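Local coordinates for protein BamaA.19900.a (Balamuthia mandrillaris, PDB 6VZZ) that catalyses, as a glucokinase, the ATP-dependent phosphoryl transfer that turns glucose into glucose 6-phosphate, presumably feeding glycolysis, at the beta-D-glucopyranose site and the interface of chains A and B. Numbering follows the deposited sequence. Chains: chain A/B, BamaA.19900.a.

Contact 1: the beta-D-glucopyranose site. Residues chain A 102-103, 115-116, 145-147, 194-196, 218, 221, 258; chain B 365. With BGC (beta-D-glucopyranose), chain C.
The backbone turns from strand to helix under the sugar, A:Asn145 closing strand 141-145 in an extended conformation (psi 153°) and A:Asp146 opening helix 146-159, while A:Gly103 and A:Gly194 run almost fully stretched beside it. A:Asp146 puts CG in the crowded position between its backbone N and carbonyl carbon, so the carboxylate faces the sugar end-on. A:Asp146 OD2 takes the 6-hydroxyl BGC O6 at 2.5 Å and OD1 takes BGC O4, both on syn lone pairs. OD1 also accepts A:Leu147 N from above the carboxylate plane, and the helix start may help hold the negative charge. A:Glu218, bent at chi2, likewise uses both oxygens: OE1 receives BGC O2, and A:Glu218 OE2 receives BGC O3 at 2.6 Å. A:Asn145 ND2 lies 2.9 Å from BGC O3, which sits in the amide plane; its other N-H goes to A:Gly103 O. The anomeric BGC O1 donates to A:Glu258 OE1 at 2.6 Å, a carboxylate steadied by A:Leu195 N and A:Asn116 ND2. BGC O2 is gripped further by A:His221 NE2 at 2.7 Å and A:Thr115 OG1 at 2.9 Å, with A:Glu218 OE1 at the imidazole edge. B:Trp365 comes from the other chain behind A:Glu218 and A:His221, its ring 89° to the A:Glu218 carboxylate and B:Trp365 CH2 3.8 Å from A:His221 CD2. The pocket thus reads every hydroxyl of beta-D-glucopyranose and holds O6 against A:Asp146, the family's catalytic base.

Contact 2: the interface of chains A and B. Residues chain A 228-231; chain B 242, 245, 250-253.
Two peptide carbonyls are the flat groups here: A:Ala230 N reaches B:Lys251 O from above the carbonyl plane, 33° out of it, whereas B:Ser245 OG lies in the plane of the B:His253 carbonyl. The first bond joins the chains, 2.9 Å from A:Ala230 N to B:Lys251 O and nearly straight, 164° at the hydrogen. The second, 2.7 Å from B:Ser245 OG to B:His253 O, stays within chain B and fixes the hydroxyl, which stands anti to its backbone N (chi1 179°). A:Pro229 then lays its ring rim along chain B. A:Pro229 CG touches B:Glu242 CG at 3.6 Å, the two side chains sliding past each other in opposite directions, and CD rests against B:Ser245 OG. A:Pro229 CB meets the outstretched lysine chain at B:Lys251 CD, 3.9 Å away. The methyl A:Ala230 CB packs on B:Lys251 CB at 3.7 Å. Water 2 makes a further bridge, bound by A:Gly228 N and A:Asn231 ND2 on one side and B:Glu252 O on the other. In the fold, the loop 228-231, just ahead of helix 234-249 in chain A, docks on the same helix of chain B and on the turn that follows it, where B:Asn250 and B:Lys251 have positive phi.

Contact 3: the interface of chains A and B. Residues chain A 185, 201, 215, 217, 219, 323, 326-327; chain B 201, 215, 217-219, 323, 327.
The glucokinase segment Glu-Phe-Gly-His, entered from strand 213-216, meets the C-terminal end of helix 303-327 of the other subunit here, around the two-fold axis of the deposited two-chain assembly. B:Glu218 N donates to A:Gly326 O at 2.9 Å, in the carbonyl plane and on a lone pair, with 166° at the hydrogen. Beside that bond the helix end lies on B:Phe219: A:Gly326 CA sits over the ring centre, 3.5 Å from the B:Phe219 centroid, as a CH-pi contact. The opposite face is taken by B:Leu323 CD2 of the same chain, also over the centre, so the ring is sandwiched and its tilt is fixed; B:Met217 SD lies at its edge, in plane. A:Leu327, lying alongside and pointing the same way, sets A:Leu327 CD2 against the ring rim at B:Phe219 CE2, 3.6 Å off. The two phenylalanines meet tip to tip across the axis, A:Phe219 CZ to B:Phe219 CZ at 3.8 Å. Farther along the axis the methionines take over. B:Met215 is extended, with CG anti to the backbone N (chi1 -170°), and crosses A:Leu201 at about a right angle, B:Met215 CE 3.6 Å from A:Leu201 CD2; the twin pair does the same. Farther still along the axis, A:Leu201 CD1 and B:Leu201 CD1 meet tip to tip at 4.0 Å. A:His185 offers a ring face, near the rim, to B:Met215 CE, 4.1 Å above its plane.

Contact 1: the beta-D-glucopyranose site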
loop_
_atom_site.group_PDB
_atom_site.type_symbol
_atom_site.label_atom_id
_atom_site.label_comp_id
_atom_site.label_asym_id
_atom_site.label_seq_id
_atom_site.Cartn_x
_atom_site.Cartn_y
_atom_site.Cartn_z
ATOM N N ALA A 102 13.274 12.083 -7.132
ATOM C CA ALA A 102 12.211 11.284 -7.741
ATOM C C ALA A 102 12.716 9.865 -8.002
ATOM O O ALA A 102 12.869 9.412 -9.138
ATOM C CB ALA A 102 11.720 11.951 -9.018
ATOM N N GLY A 103 12.981 9.159 -6.914
ATOM C CA GLY A 103 13.371 7.773 -7.033
ATOM C C GLY A 103 13.593 7.149 -5.678
ATOM O O GLY A 103 13.122 7.656 -4.659
ATOM N N THR A 115 14.473 7.470 -10.951
ATOM C CA THR A 115 13.855 6.410 -11.739
ATOM C C THR A 115 13.820 6.744 -13.228
ATOM O O THR A 115 14.041 5.869 -14.071
ATOM C CB THR A 115 12.446 6.141 -11.216
ATOM O OG1 THR A 115 12.525 5.742 -9.844
ATOM C CG2 THR A 115 11.753 5.049 -12.034
ATOM N N ASN A 116 13.544 8.000 -13.574
ATOM C CA ASN A 116 13.262 8.364 -14.956
ATOM C C ASN A 116 14.376 9.191 -15.594
ATOM O O ASN A 116 14.165 9.801 -16.648
ATOM C CB ASN A 116 11.921 9.093 -15.036
ATOM C CG ASN A 116 10.735 8.143 -14.895
ATOM O OD1 ASN A 116 10.722 7.058 -15.474
ATOM N ND2 ASN A 116 9.739 8.549 -14.120
ATOM N N ASN A 145 12.696 10.639 -0.586
ATOM C CA ASN A 145 11.947 10.600 -1.834
ATOM C C ASN A 145 11.158 11.899 -1.989
ATOM O O ASN A 145 10.824 12.567 -1.003
ATOM C CB ASN A 145 11.034 9.367 -1.848
ATOM C CG ASN A 145 10.073 9.345 -3.019
ATOM O OD1 ASN A 145 8.976 9.907 -2.939
ATOM N ND2 ASN A 145 10.459 8.670 -4.101
ATOM N N ASP A 146 10.888 12.276 -3.243
ATOM C CA ASP A 146 10.222 13.552 -3.493
ATOM C C ASP A 146 8.810 13.578 -2.906
ATOM O O ASP A 146 8.420 14.566 -2.271
ATOM C CB ASP A 146 10.210 13.878 -4.989
ATOM C CG ASP A 146 9.549 12.798 -5.840
ATOM O OD1 ASP A 146 9.426 11.637 -5.386
ATOM O OD2 ASP A 146 9.166 13.114 -6.994
ATOM N N LEU A 147 8.032 12.504 -3.081
ATOM C CA LEU A 147 6.700 12.489 -2.474
ATOM C C LEU A 147 6.780 12.380 -0.958
ATOM O O LEU A 147 5.925 12.928 -0.249
ATOM C CB LEU A 147 5.854 11.352 -3.043
ATOM C CG LEU A 147 4.865 11.774 -4.135
ATOM C CD1 LEU A 147 3.743 12.605 -3.546
ATOM C CD2 LEU A 147 5.577 12.549 -5.225
ATOM N N GLY A 194 6.716 11.638 -13.445
ATOM C CA GLY A 194 6.268 10.325 -13.035
ATOM C C GLY A 194 4.999 10.417 -12.205
ATOM O O GLY A 194 4.463 11.502 -11.973
ATOM N N LEU A 195 4.521 9.245 -11.780
ATOM C CA LEU A 195 3.411 9.146 -10.838
ATOM C C LEU A 195 3.982 8.948 -9.435
ATOM O O LEU A 195 4.503 7.872 -9.112
ATOM C CB LEU A 195 2.472 8.008 -11.214
ATOM C CG LEU A 195 1.285 7.804 -10.266
ATOM C CD1 LEU A 195 0.663 9.143 -9.906
ATOM C CD2 LEU A 195 0.255 6.872 -10.893
ATOM N N GLY A 196 3.883 9.984 -8.607
ATOM C CA GLY A 196 4.396 9.942 -7.253
ATOM C C GLY A 196 3.289 9.628 -6.258
ATOM O O GLY A 196 2.186 10.172 -6.350
ATOM N N GLU A 218 6.109 3.423 -3.999
ATOM C CA GLU A 218 6.408 3.381 -5.424
ATOM C C GLU A 218 5.222 2.860 -6.228
ATOM O O GLU A 218 5.398 2.193 -7.248
ATOM C CB GLU A 218 7.649 2.532 -5.682
ATOM C CG GLU A 218 8.942 3.203 -5.259
ATOM C CD GLU A 218 9.243 4.432 -6.102
ATOM O OE1 GLU A 218 8.760 4.503 -7.266
ATOM O OE2 GLU A 218 9.947 5.336 -5.593
ATOM N N HIS A 221 4.304 2.463 -10.187
ATOM C CA HIS A 221 4.870 1.452 -11.061
ATOM C C HIS A 221 4.149 0.110 -10.982
ATOM O O HIS A 221 4.589 -0.847 -11.621
ATOM C CB HIS A 221 6.360 1.296 -10.750
ATOM C CG HIS A 221 7.118 2.582 -10.860
ATOM N ND1 HIS A 221 7.418 3.168 -12.073
ATOM C CD2 HIS A 221 7.613 3.411 -9.911
ATOM C CE1 HIS A 221 8.074 4.296 -11.865
ATOM N NE2 HIS A 221 8.207 4.464 -10.561
ATOM N N GLU A 258 2.020 4.551 -14.269
ATOM C CA GLU A 258 2.828 5.675 -14.734
ATOM C C GLU A 258 2.971 5.693 -16.255
ATOM O O GLU A 258 3.256 6.750 -16.831
ATOM C CB GLU A 258 4.211 5.644 -14.077
ATOM C CG GLU A 258 5.068 6.871 -14.386
ATOM C CD GLU A 258 6.397 6.888 -13.640
ATOM O OE1 GLU A 258 6.383 7.015 -12.398
ATOM O OE2 GLU A 258 7.458 6.774 -14.294
ATOM N N TRP B 365 13.939 -4.492 -9.377
ATOM C CA TRP B 365 13.694 -3.958 -8.037
ATOM C C TRP B 365 13.324 -5.046 -7.039
ATOM O O TRP B 365 13.556 -4.881 -5.840
ATOM C CB TRP B 365 12.576 -2.913 -8.055
ATOM C CG TRP B 365 12.886 -1.654 -8.785
ATOM C CD1 TRP B 365 13.963 -1.411 -9.579
ATOM C CD2 TRP B 365 12.104 -0.454 -8.790
ATOM N NE1 TRP B 365 13.901 -0.138 -10.087
ATOM C CE2 TRP B 365 12.771 0.475 -9.620
ATOM C CE3 TRP B 365 10.909 -0.071 -8.171
ATOM C CZ2 TRP B 365 12.287 1.767 -9.847
ATOM C CZ3 TRP B 365 10.422 1.212 -8.400
ATOM C CH2 TRP B 365 11.115 2.118 -9.231
HETATM C C2 BGC C . 9.525 7.437 -9.079
HETATM C C3 BGC C . 9.096 7.894 -7.695
HETATM C C4 BGC C . 8.735 9.374 -7.721
HETATM C C5 BGC C . 7.692 9.621 -8.806
HETATM C C6 BGC C . 7.288 11.068 -8.953
HETATM C C1 BGC C . 8.425 7.775 -10.073
HETATM O O1 BGC C . 8.725 7.305 -11.336
HETATM O O2 BGC C . 9.782 6.038 -9.077
HETATM O O3 BGC C . 10.124 7.642 -6.746
HETATM O O4 BGC C . 8.185 9.763 -6.471
HETATM O O5 BGC C . 8.217 9.184 -10.067
HETATM O O6 BGC C . 8.413 11.919 -9.011
HETATM O O HOH W 1 9.611 10.595 -11.913
#

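Contact 2: the interface of chains A and B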
loop_
_atom_site.group_PDB
_atom_site.type_symbol
_atom_site.label_atom_id
_atom_site.label_comp_id
_atom_site.label_asym_id
_atom_site.label_seq_id
_atom_site.Cartn_x
_atom_site.Cartn_y
_atom_site.Cartn_z
ATOM N N GLY A 228 -14.637 -3.369 -15.794
ATOM C CA GLY A 228 -15.534 -4.484 -15.958
ATOM C C GLY A 228 -15.844 -4.756 -17.419
ATOM O O GLY A 228 -15.974 -3.837 -18.239
ATOM N N PRO A 229 -15.972 -6.039 -17.767
ATOM C CA PRO A 229 -16.225 -6.408 -19.173
ATOM C C PRO A 229 -17.466 -5.776 -19.785
ATOM O O PRO A 229 -17.522 -5.631 -21.011
ATOM C CB PRO A 229 -16.351 -7.935 -19.109
ATOM C CG PRO A 229 -15.480 -8.320 -17.928
ATOM C CD PRO A 229 -15.651 -7.207 -16.925
ATOM N N ALA A 230 -18.454 -5.381 -18.986
ATOM C CA ALA A 230 -19.648 -4.727 -19.506
ATOM C C ALA A 230 -19.523 -3.210 -19.558
ATOM O O ALA A 230 -20.439 -2.550 -20.054
ATOM C CB ALA A 230 -20.871 -5.104 -18.662
ATOM N N ASN A 231 -18.434 -2.644 -19.038
ATOM C CA ASN A 231 -18.215 -1.207 -19.133
ATOM C C ASN A 231 -18.114 -0.792 -20.598
ATOM O O ASN A 231 -17.540 -1.509 -21.422
ATOM C CB ASN A 231 -16.935 -0.841 -18.374
ATOM C CG ASN A 231 -16.781 0.649 -18.143
ATOM O OD1 ASN A 231 -16.551 1.416 -19.074
ATOM N ND2 ASN A 231 -16.862 1.058 -16.886
ATOM N N GLU B 242 -13.530 -12.680 -17.055
ATOM C CA GLU B 242 -14.881 -12.363 -17.507
ATOM C C GLU B 242 -15.902 -13.334 -16.932
ATOM O O GLU B 242 -17.042 -12.944 -16.650
ATOM C CB GLU B 242 -14.939 -12.366 -19.035
ATOM C CG GLU B 242 -14.232 -11.189 -19.674
ATOM C CD GLU B 242 -14.189 -11.259 -21.199
ATOM O OE1 GLU B 242 -13.469 -10.435 -21.806
ATOM O OE2 GLU B 242 -14.874 -12.122 -21.795
ATOM N N SER B 245 -16.213 -12.267 -13.249
ATOM C CA SER B 245 -16.888 -10.977 -13.232
ATOM C C SER B 245 -18.356 -11.134 -13.570
ATOM O O SER B 245 -19.207 -10.427 -13.022
ATOM C CB SER B 245 -16.223 -10.016 -14.207
ATOM O OG SER B 245 -16.906 -8.780 -14.208
ATOM N N ASN B 250 -22.062 -9.517 -12.655
ATOM C CA ASN B 250 -22.785 -9.357 -13.915
ATOM C C ASN B 250 -21.957 -8.538 -14.902
ATOM O O ASN B 250 -22.485 -7.726 -15.662
ATOM C CB ASN B 250 -24.159 -8.726 -13.679
ATOM C CG ASN B 250 -25.224 -9.305 -14.566
ATOM O OD1 ASN B 250 -25.773 -8.617 -15.418
ATOM N ND2 ASN B 250 -25.528 -10.583 -14.374
ATOM N N LYS B 251 -20.637 -8.730 -14.849
ATOM C CA LYS B 251 -19.637 -8.084 -15.699
ATOM C C LYS B 251 -19.499 -6.585 -15.442
ATOM O O LYS B 251 -18.760 -5.905 -16.171
ATOM C CB LYS B 251 -19.911 -8.331 -17.188
ATOM C CG LYS B 251 -19.690 -9.782 -17.611
ATOM C CD LYS B 251 -19.643 -9.953 -19.132
ATOM C CE LYS B 251 -19.546 -11.427 -19.521
ATOM N NZ LYS B 251 -18.911 -11.655 -20.868
ATOM N N GLU B 252 -20.155 -6.047 -14.409
ATOM C CA GLU B 252 -20.134 -4.605 -14.213
ATOM C C GLU B 252 -18.845 -4.108 -13.556
ATOM O O GLU B 252 -18.494 -2.939 -13.733
ATOM C CB GLU B 252 -21.359 -4.176 -13.404
ATOM N N HIS B 253 -18.112 -4.961 -12.837
ATOM C CA HIS B 253 -16.876 -4.554 -12.180
ATOM C C HIS B 253 -15.755 -5.521 -12.525
ATOM O O HIS B 253 -15.997 -6.695 -12.815
ATOM C CB HIS B 253 -16.997 -4.500 -10.637
ATOM C CG HIS B 253 -18.020 -3.532 -10.132
ATOM N ND1 HIS B 253 -19.069 -3.915 -9.323
ATOM C CD2 HIS B 253 -18.150 -2.197 -10.305
ATOM C CE1 HIS B 253 -19.809 -2.861 -9.029
ATOM N NE2 HIS B 253 -19.271 -1.805 -9.611
HETATM O O HOH W 2 -16.297 -1.235 -14.839
#

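Contact 3: the interface of chains A and B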
loop_
_atom_site.group_PDB
_atom_site.type_symbol
_atom_site.label_atom_id
_atom_site.label_comp_id
_atom_site.label_asym_id
_atom_site.label_seq_id
_atom_site.Cartn_x
_atom_site.Cartn_y
_atom_site.Cartn_z
ATOM N N HIS A 185 -5.151 8.249 8.163
ATOM C CA HIS A 185 -4.194 8.190 7.067
ATOM C C HIS A 185 -4.689 9.016 5.901
ATOM O O HIS A 185 -5.892 9.106 5.652
ATOM C CB HIS A 185 -3.951 6.763 6.585
ATOM C CG HIS A 185 -3.772 5.777 7.688
ATOM N ND1 HIS A 185 -2.919 5.993 8.749
ATOM C CD2 HIS A 185 -4.334 4.566 7.895
ATOM C CE1 HIS A 185 -2.967 4.958 9.566
ATOM N NE2 HIS A 185 -3.825 4.083 9.075
ATOM N N LEU A 201 0.666 8.741 7.613
ATOM C CA LEU A 201 0.164 7.687 8.485
ATOM C C LEU A 201 -0.111 8.219 9.885
ATOM O O LEU A 201 0.663 9.020 10.421
ATOM C CB LEU A 201 1.165 6.529 8.584
ATOM C CG LEU A 201 1.513 5.745 7.320
ATOM C CD1 LEU A 201 2.609 4.738 7.594
ATOM C CD2 LEU A 201 0.281 5.048 6.815
ATOM N N MET A 215 5.230 7.558 4.973
ATOM C CA MET A 215 5.705 6.342 4.353
ATOM C C MET A 215 5.927 6.574 2.868
ATOM O O MET A 215 4.960 6.847 2.140
ATOM C CB MET A 215 4.732 5.192 4.567
ATOM C CG MET A 215 5.351 3.878 4.142
ATOM S SD MET A 215 4.238 2.480 4.185
ATOM C CE MET A 215 5.354 1.217 3.529
ATOM N N MET A 217 6.512 5.506 -1.039
ATOM C CA MET A 217 5.922 4.416 -1.796
ATOM C C MET A 217 6.308 4.525 -3.271
ATOM O O MET A 217 6.756 5.572 -3.750
ATOM C CB MET A 217 4.399 4.405 -1.641
ATOM C CG MET A 217 3.901 4.128 -0.241
ATOM S SD MET A 217 2.096 4.171 -0.128
ATOM C CE MET A 217 1.860 3.541 1.537
ATOM N N PHE A 219 4.003 3.175 -5.796
ATOM C CA PHE A 219 2.820 2.584 -6.401
ATOM C C PHE A 219 2.562 3.071 -7.816
ATOM O O PHE A 219 1.732 2.473 -8.512
ATOM C CB PHE A 219 1.589 2.832 -5.524
ATOM C CG PHE A 219 1.365 1.747 -4.500
ATOM C CD1 PHE A 219 0.955 0.478 -4.902
ATOM C CD2 PHE A 219 1.585 1.983 -3.154
ATOM C CE1 PHE A 219 0.757 -0.531 -3.983
ATOM C CE2 PHE A 219 1.391 0.983 -2.226
ATOM C CZ PHE A 219 0.976 -0.282 -2.645
ATOM N N LEU A 323 -5.926 2.232 -4.027
ATOM C CA LEU A 323 -5.070 2.497 -2.876
ATOM C C LEU A 323 -5.891 2.954 -1.673
ATOM O O LEU A 323 -5.550 2.633 -0.529
ATOM C CB LEU A 323 -4.011 3.535 -3.233
ATOM C CG LEU A 323 -2.947 3.114 -4.248
ATOM C CD1 LEU A 323 -2.053 4.291 -4.541
ATOM C CD2 LEU A 323 -2.126 1.943 -3.738
ATOM N N GLY A 326 -7.086 -0.374 -0.242
ATOM C CA GLY A 326 -6.026 -1.153 0.376
ATOM C C GLY A 326 -5.432 -0.482 1.602
ATOM O O GLY A 326 -5.191 -1.138 2.622
ATOM N N LEU A 327 -5.190 0.826 1.524
ATOM C CA LEU A 327 -4.561 1.553 2.617
ATOM C C LEU A 327 -5.552 2.036 3.667
ATOM O O LEU A 327 -5.128 2.434 4.755
ATOM C CB LEU A 327 -3.766 2.744 2.069
ATOM C CG LEU A 327 -2.586 2.302 1.189
ATOM C CD1 LEU A 327 -1.816 3.498 0.635
ATOM C CD2 LEU A 327 -1.648 1.366 1.955
ATOM N N LEU B 201 6.089 -2.598 9.538
ATOM C CA LEU B 201 6.773 -1.379 9.129
ATOM C C LEU B 201 7.958 -1.083 10.039
ATOM O O LEU B 201 7.876 -1.255 11.260
ATOM C CB LEU B 201 5.821 -0.177 9.152
ATOM C CG LEU B 201 4.609 -0.178 8.222
ATOM C CD1 LEU B 201 3.724 1.022 8.486
ATOM C CD2 LEU B 201 5.079 -0.173 6.795
ATOM N N MET B 215 0.748 -2.121 10.206
ATOM C CA MET B 215 -0.260 -1.390 9.472
ATOM C C MET B 215 -1.289 -2.356 8.908
ATOM O O MET B 215 -0.942 -3.193 8.061
ATOM C CB MET B 215 0.356 -0.565 8.352
ATOM C CG MET B 215 -0.663 0.385 7.762
ATOM S SD MET B 215 -0.099 1.284 6.322
ATOM C CE MET B 215 -1.626 2.173 5.936
ATOM N N MET B 217 -4.365 -3.554 6.490
ATOM C CA MET B 217 -4.622 -3.234 5.097
ATOM C C MET B 217 -5.796 -4.059 4.570
ATOM O O MET B 217 -6.200 -5.066 5.163
ATOM C CB MET B 217 -3.374 -3.473 4.243
ATOM C CG MET B 217 -2.199 -2.580 4.563
ATOM S SD MET B 217 -0.751 -2.948 3.543
ATOM C CE MET B 217 0.312 -1.567 3.976
ATOM N N GLU B 218 -6.334 -3.627 3.427
ATOM C CA GLU B 218 -7.445 -4.324 2.792
ATOM C C GLU B 218 -7.154 -4.617 1.324
ATOM O O GLU B 218 -8.060 -4.613 0.490
ATOM C CB GLU B 218 -8.731 -3.516 2.935
ATOM C CG GLU B 218 -9.304 -3.532 4.340
ATOM C CD GLU B 218 -9.779 -4.920 4.739
ATOM O OE1 GLU B 218 -10.112 -5.733 3.833
ATOM O OE2 GLU B 218 -9.802 -5.204 5.960
ATOM N N PHE B 219 -5.895 -4.895 0.993
ATOM C CA PHE B 219 -5.499 -5.020 -0.401
ATOM C C PHE B 219 -6.065 -6.256 -1.078
ATOM O O PHE B 219 -5.994 -6.349 -2.309
ATOM C CB PHE B 219 -3.973 -5.000 -0.529
ATOM C CG PHE B 219 -3.413 -3.610 -0.700
ATOM C CD1 PHE B 219 -3.628 -2.908 -1.884
ATOM C CD2 PHE B 219 -2.702 -2.999 0.319
ATOM C CE1 PHE B 219 -3.135 -1.632 -2.055
ATOM C CE2 PHE B 219 -2.205 -1.724 0.159
ATOM C CZ PHE B 219 -2.425 -1.036 -1.035
ATOM N N LEU B 323 2.513 -5.336 -4.640
ATOM C CA LEU B 323 2.628 -4.718 -3.324
ATOM C C LEU B 323 4.089 -4.592 -2.901
ATOM O O LEU B 323 4.463 -3.622 -2.232
ATOM C CB LEU B 323 1.835 -5.515 -2.294
ATOM C CG LEU B 323 0.312 -5.510 -2.443
ATOM C CD1 LEU B 323 -0.287 -6.419 -1.400
ATOM C CD2 LEU B 323 -0.255 -4.109 -2.308
ATOM N N LEU B 327 5.052 -0.951 -1.874
ATOM C CA LEU B 327 5.406 -0.785 -0.471
ATOM C C LEU B 327 6.908 -0.803 -0.224
ATOM O O LEU B 327 7.342 -0.421 0.866
ATOM C CB LEU B 327 4.728 -1.868 0.375
ATOM C CG LEU B 327 3.197 -1.747 0.361
ATOM C CD1 LEU B 327 2.536 -2.843 1.192
ATOM C CD2 LEU B 327 2.750 -0.364 0.843
#

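Contact 1 lies about 16 Å from contact 3 and about 31 Å from contact 2, measured between centres of C-alpha atoms; contacts 2 and 3 are about 26 Å apart and belong to one two-fold interface. A:Glu218 holds the sugar in contact 1, and its copy B:Glu218 gives its backbone N to A:Gly326 in contact 3; each copy should do both. The 3-10 helix 219-221 and strand 195-201 also serve both contacts. With B:Trp365 backing the pocket of chain A, the glucose site is plausibly shaped by dimerisation, if this pair is the working form. Contact 2 would brace the pair away from the substrate.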